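Local coordinates for protein CocE/NonD family hydrolase (Staphylococcus aureus subsp. aureus COL, PDB 3III) that is probably a serine hydrolase of the CocE/NonD family, with an alpha/beta-hydrolase domain related to X-Pro dipeptidyl-peptidases, cleaving ester or amide bonds, at residues A[16-28]-A[35-47]. Residues are numbered along the deposited sequence; the frame is centred on the assembly and turned at random.
Sequences VNEVKAGINHIVV and NQEMIMEKDGTVE
Strands 22-28 and 36-42 form the antiparallel beta hairpin at one margin of the large mixed sheet, their backbones bonded from the G22-K42 pair to V28-Q36. Both bonds of each hydrogen-bonded pair are made, and that of G22 N to K42 O is nearly straight (174°) and lies on a carbonyl lone pair. G22 has a positive phi (107°), at which a CB would press on the preceding carbonyl. N24 adds a side-chain grip: its ND2 gives one bond to K20 O (2.8 Å), in the amide plane, and a longer one to M40 O (3.2 Å). M40 O also takes the backbone N of N24, the two donors arriving from opposite faces of its carbonyl plane. On the same face, K42 is fully extended, with CG trans to the backbone N (chi1 -178°), which carries NZ to V19 O (3.1 Å), above the carbonyl plane. V19 CG1 rests on the selenium of selenomethionine M40 (3.8 Å), I26 CD1 meets M40 CB, and V28 CG2 packs against CE of selenomethionine M38 (3.7 Å), whose chain bends at its last torsion. Across the sheet, I39 CG1 sits over the H25 ring as a CH-pi contact, 4.0 Å from the centroid, while a water lies in plane at the ring edge near ND1, at a doubtfully short 2.5 Å. E41 lies alongside I23 and pairs with R60; D43, at the corner after the strand, pairs with K78 and K130. Strand 53-60 continues the sheet beyond 36-47, leaving 22-30 outermost: an antiparallel edge hairpin leading into the parallel strands of an alpha/beta-hydrolase sheet.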
loop_
_atom_site.group_PDB
_atom_site.type_symbol
_atom_site.label_atom_id
_atom_site.label_comp_id
_atom_site.label_asym_id
_atom_site.label_seq_id
_atom_site.Cartn_x
_atom_site.Cartn_y
_atom_site.Cartn_z
ATOM N N VAL A 16 0.807 -28.107 12.243
ATOM C CA VAL A 16 -0.005 -27.725 11.018
ATOM C C VAL A 16 0.308 -28.497 9.721
ATOM O O VAL A 16 -0.576 -28.794 8.899
ATOM C CB VAL A 16 0.021 -26.173 10.712
ATOM C CG1 VAL A 16 1.443 -25.620 10.587
ATOM C CG2 VAL A 16 -0.849 -25.823 9.445
ATOM N N ASN A 17 1.560 -28.859 9.551
ATOM C CA ASN A 17 1.952 -29.684 8.430
ATOM C C ASN A 17 1.387 -31.117 8.518
ATOM O O ASN A 17 1.509 -31.884 7.576
ATOM C CB ASN A 17 3.499 -29.675 8.274
ATOM C CG ASN A 17 4.054 -28.289 7.859
ATOM O OD1 ASN A 17 3.345 -27.487 7.251
ATOM N ND2 ASN A 17 5.322 -28.017 8.184
ATOM N N GLU A 18 0.748 -31.484 9.625
ATOM C CA GLU A 18 0.196 -32.835 9.733
ATOM C C GLU A 18 -1.327 -32.983 9.476
ATOM O O GLU A 18 -1.840 -34.104 9.371
ATOM C CB GLU A 18 0.586 -33.422 11.072
ATOM C CG GLU A 18 2.062 -33.882 11.062
ATOM C CD GLU A 18 2.729 -33.778 12.422
ATOM O OE1 GLU A 18 1.982 -33.512 13.400
ATOM O OE2 GLU A 18 3.985 -33.958 12.505
ATOM N N VAL A 19 -2.014 -31.861 9.320
ATOM C CA VAL A 19 -3.446 -31.844 9.063
ATOM C C VAL A 19 -3.743 -32.395 7.644
ATOM O O VAL A 19 -3.058 -32.088 6.671
ATOM C CB VAL A 19 -3.981 -30.424 9.243
ATOM C CG1 VAL A 19 -5.450 -30.355 8.974
ATOM C CG2 VAL A 19 -3.703 -29.943 10.682
ATOM N N LYS A 20 -4.786 -33.194 7.524
ATOM C CA LYS A 20 -5.120 -33.803 6.241
ATOM C C LYS A 20 -6.436 -33.231 5.738
ATOM O O LYS A 20 -7.131 -32.546 6.473
ATOM C CB LYS A 20 -5.145 -35.328 6.396
ATOM C CG LYS A 20 -3.720 -35.962 6.681
ATOM C CD LYS A 20 -2.713 -35.759 5.493
ATOM C CE LYS A 20 -1.203 -35.945 5.888
ATOM N NZ LYS A 20 -0.206 -35.988 4.712
ATOM N N ALA A 21 -6.766 -33.509 4.478
ATOM C CA ALA A 21 -7.987 -32.994 3.851
ATOM C C ALA A 21 -9.192 -33.435 4.642
ATOM O O ALA A 21 -9.185 -34.493 5.232
ATOM C CB ALA A 21 -8.102 -33.440 2.432
ATOM N N GLY A 22 -10.219 -32.592 4.662
ATOM C CA GLY A 22 -11.459 -32.928 5.346
ATOM C C GLY A 22 -11.636 -32.157 6.632
ATOM O O GLY A 22 -10.971 -31.138 6.883
ATOM N N ILE A 23 -12.577 -32.637 7.442
ATOM C CA ILE A 23 -12.924 -31.981 8.702
ATOM C C ILE A 23 -11.996 -32.465 9.791
ATOM O O ILE A 23 -11.889 -33.646 10.007
ATOM C CB ILE A 23 -14.348 -32.308 9.116
ATOM C CG1 ILE A 23 -15.355 -31.782 8.073
ATOM C CG2 ILE A 23 -14.622 -31.720 10.490
ATOM C CD1 ILE A 23 -16.766 -32.515 8.149
ATOM N N ASN A 24 -11.324 -31.547 10.461
ATOM C CA ASN A 24 -10.360 -31.852 11.497
ATOM C C ASN A 24 -10.721 -31.101 12.778
ATOM O O ASN A 24 -11.164 -29.943 12.723
ATOM C CB ASN A 24 -8.965 -31.380 11.065
ATOM C CG ASN A 24 -8.491 -32.071 9.815
ATOM O OD1 ASN A 24 -8.062 -33.211 9.902
ATOM N ND2 ASN A 24 -8.535 -31.386 8.657
ATOM N N HIS A 25 -10.536 -31.763 13.916
ATOM C CA HIS A 25 -10.540 -31.060 15.187
ATOM C C HIS A 25 -9.126 -30.762 15.529
ATOM O O HIS A 25 -8.317 -31.674 15.630
ATOM C CB HIS A 25 -11.194 -31.890 16.244
ATOM C CG HIS A 25 -12.647 -32.081 16.003
ATOM N ND1 HIS A 25 -13.609 -31.290 16.590
ATOM C CD2 HIS A 25 -13.309 -32.966 15.217
ATOM C CE1 HIS A 25 -14.808 -31.686 16.190
ATOM N NE2 HIS A 25 -14.654 -32.704 15.360
ATOM N N ILE A 26 -8.799 -29.483 15.643
ATOM C CA ILE A 26 -7.441 -29.065 15.860
ATOM C C ILE A 26 -7.356 -28.191 17.109
ATOM O O ILE A 26 -8.380 -27.758 17.639
ATOM C CB ILE A 26 -6.899 -28.314 14.624
ATOM C CG1 ILE A 26 -7.564 -26.959 14.496
ATOM C CG2 ILE A 26 -7.134 -29.173 13.361
ATOM C CD1 ILE A 26 -6.802 -25.936 13.622
ATOM N N VAL A 27 -6.127 -27.972 17.560
ATOM C CA VAL A 27 -5.816 -27.064 18.664
ATOM C C VAL A 27 -4.793 -26.046 18.108
ATOM O O VAL A 27 -3.711 -26.443 17.657
ATOM C CB VAL A 27 -5.244 -27.839 19.881
ATOM C CG1 VAL A 27 -4.804 -26.931 21.009
ATOM C CG2 VAL A 27 -6.259 -28.901 20.406
ATOM N N VAL A 28 -5.112 -24.764 18.227
ATOM C CA VAL A 28 -4.349 -23.655 17.616
ATOM C C VAL A 28 -3.527 -23.003 18.715
ATOM O O VAL A 28 -4.015 -22.824 19.819
ATOM C CB VAL A 28 -5.310 -22.601 16.913
ATOM C CG1 VAL A 28 -4.533 -21.284 16.458
ATOM C CG2 VAL A 28 -6.027 -23.237 15.740
ATOM N N ASN A 35 -4.016 -22.208 24.134
ATOM C CA ASN A 35 -4.395 -23.344 23.302
ATOM C C ASN A 35 -5.904 -23.378 23.015
ATOM O O ASN A 35 -6.726 -23.589 23.933
ATOM C CB ASN A 35 -4.006 -24.642 23.946
ATOM C CG ASN A 35 -2.515 -24.844 23.976
ATOM O OD1 ASN A 35 -1.762 -24.054 23.406
ATOM N ND2 ASN A 35 -2.082 -25.834 24.716
ATOM N N GLN A 36 -6.259 -23.204 21.751
ATOM C CA GLN A 36 -7.672 -23.053 21.378
ATOM C C GLN A 36 -8.145 -24.138 20.421
ATOM O O GLN A 36 -7.676 -24.228 19.282
ATOM C CB GLN A 36 -7.871 -21.677 20.731
ATOM C CG GLN A 36 -7.803 -20.551 21.726
ATOM C CD GLN A 36 -8.992 -20.484 22.623
ATOM O OE1 GLN A 36 -10.072 -20.875 22.214
ATOM N NE2 GLN A 36 -8.808 -20.012 23.864
ATOM N N GLU A 37 -9.093 -24.932 20.888
ATOM C CA GLU A 37 -9.767 -25.970 20.104
ATOM C C GLU A 37 -10.780 -25.370 19.115
ATOM O O GLU A 37 -11.530 -24.483 19.439
ATOM C CB GLU A 37 -10.571 -26.909 21.035
ATOM C CG GLU A 37 -9.835 -27.535 22.181
ATOM C CD GLU A 37 -10.762 -28.028 23.351
ATOM O OE1 GLU A 37 -10.934 -27.297 24.394
ATOM O OE2 GLU A 37 -11.279 -29.165 23.228
HETATM N N MSE A 38 -10.790 -25.901 17.910
HETATM C CA MSE A 38 -11.684 -25.504 16.906
HETATM C C MSE A 38 -11.666 -26.585 15.856
HETATM O O MSE A 38 -10.865 -27.530 15.942
HETATM C CB MSE A 38 -11.267 -24.157 16.313
HETATM C CG MSE A 38 -9.969 -24.177 15.547
HETATM SE SE MSE A 38 -9.508 -22.287 15.064
HETATM C CE MSE A 38 -9.061 -21.568 16.925
ATOM N N ILE A 39 -12.531 -26.409 14.865
ATOM C CA ILE A 39 -12.568 -27.223 13.671
ATOM C C ILE A 39 -11.837 -26.534 12.531
ATOM O O ILE A 39 -11.968 -25.336 12.320
ATOM C CB ILE A 39 -14.014 -27.521 13.270
ATOM C CG1 ILE A 39 -14.620 -28.539 14.236
ATOM C CG2 ILE A 39 -14.094 -27.976 11.815
ATOM C CD1 ILE A 39 -16.143 -28.753 14.045
HETATM N N MSE A 40 -11.009 -27.285 11.814
HETATM C CA MSE A 40 -10.485 -26.856 10.533
HETATM C C MSE A 40 -10.899 -27.867 9.446
HETATM O O MSE A 40 -10.578 -29.089 9.526
HETATM C CB MSE A 40 -8.962 -26.728 10.598
HETATM C CG MSE A 40 -8.357 -26.227 9.281
HETATM SE SE MSE A 40 -6.449 -26.666 9.193
HETATM C CE MSE A 40 -6.027 -25.720 7.505
ATOM N N GLU A 41 -11.631 -27.374 8.459
ATOM C CA GLU A 41 -11.941 -28.138 7.257
ATOM C C GLU A 41 -10.896 -27.744 6.258
ATOM O O GLU A 41 -10.740 -26.562 5.925
ATOM C CB GLU A 41 -13.355 -27.817 6.716
ATOM C CG GLU A 41 -14.432 -27.996 7.738
ATOM C CD GLU A 41 -15.880 -27.938 7.178
ATOM O OE1 GLU A 41 -16.096 -28.150 5.954
ATOM O OE2 GLU A 41 -16.785 -27.710 8.011
ATOM N N LYS A 42 -10.093 -28.713 5.856
ATOM C CA LYS A 42 -9.011 -28.455 4.954
ATOM C C LYS A 42 -9.334 -28.964 3.547
ATOM O O LYS A 42 -9.818 -30.111 3.364
ATOM C CB LYS A 42 -7.746 -29.117 5.476
ATOM C CG LYS A 42 -6.541 -28.864 4.629
ATOM C CD LYS A 42 -5.284 -29.443 5.226
ATOM C CE LYS A 42 -4.157 -29.233 4.226
ATOM N NZ LYS A 42 -2.882 -29.667 4.781
ATOM N N ASP A 43 -9.000 -28.136 2.564
ATOM C CA ASP A 43 -9.200 -28.478 1.156
ATOM C C ASP A 43 -10.632 -28.630 0.701
ATOM O O ASP A 43 -10.861 -29.353 -0.249
ATOM C CB ASP A 43 -8.453 -29.752 0.741
ATOM C CG ASP A 43 -6.954 -29.553 0.648
ATOM O OD1 ASP A 43 -6.476 -28.394 0.474
ATOM O OD2 ASP A 43 -6.239 -30.584 0.703
ATOM N N GLY A 44 -11.573 -27.940 1.316
ATOM C CA GLY A 44 -12.888 -27.756 0.696
ATOM C C GLY A 44 -12.786 -27.030 -0.634
ATOM O O GLY A 44 -11.798 -26.348 -0.886
ATOM N N THR A 45 -13.773 -27.226 -1.509
ATOM C CA THR A 45 -13.756 -26.582 -2.826
ATOM C C THR A 45 -15.006 -25.771 -3.025
ATOM O O THR A 45 -16.026 -26.078 -2.461
ATOM C CB THR A 45 -13.653 -27.591 -3.983
ATOM O OG1 THR A 45 -14.782 -28.460 -3.931
ATOM C CG2 THR A 45 -12.391 -28.395 -3.882
ATOM N N VAL A 46 -14.906 -24.693 -3.788
ATOM C CA VAL A 46 -16.065 -23.945 -4.254
ATOM C C VAL A 46 -16.001 -23.919 -5.777
ATOM O O VAL A 46 -14.937 -23.663 -6.388
ATOM C CB VAL A 46 -16.068 -22.495 -3.723
ATOM C CG1 VAL A 46 -17.281 -21.719 -4.254
ATOM C CG2 VAL A 46 -16.047 -22.463 -2.249
ATOM N N GLU A 47 -17.121 -24.181 -6.423
ATOM C CA GLU A 47 -17.110 -24.306 -7.896
ATOM C C GLU A 47 -17.549 -22.996 -8.533
ATOM O O GLU A 47 -18.623 -22.486 -8.198
ATOM C CB GLU A 47 -18.014 -25.466 -8.364
ATOM C CG GLU A 47 -17.863 -25.777 -9.825
ATOM C CD GLU A 47 -18.729 -26.912 -10.274
ATOM O OE1 GLU A 47 -19.048 -27.753 -9.455
ATOM O OE2 GLU A 47 -19.053 -26.993 -11.462
HETATM O O HOH W 1 -12.521 -29.490 18.008
#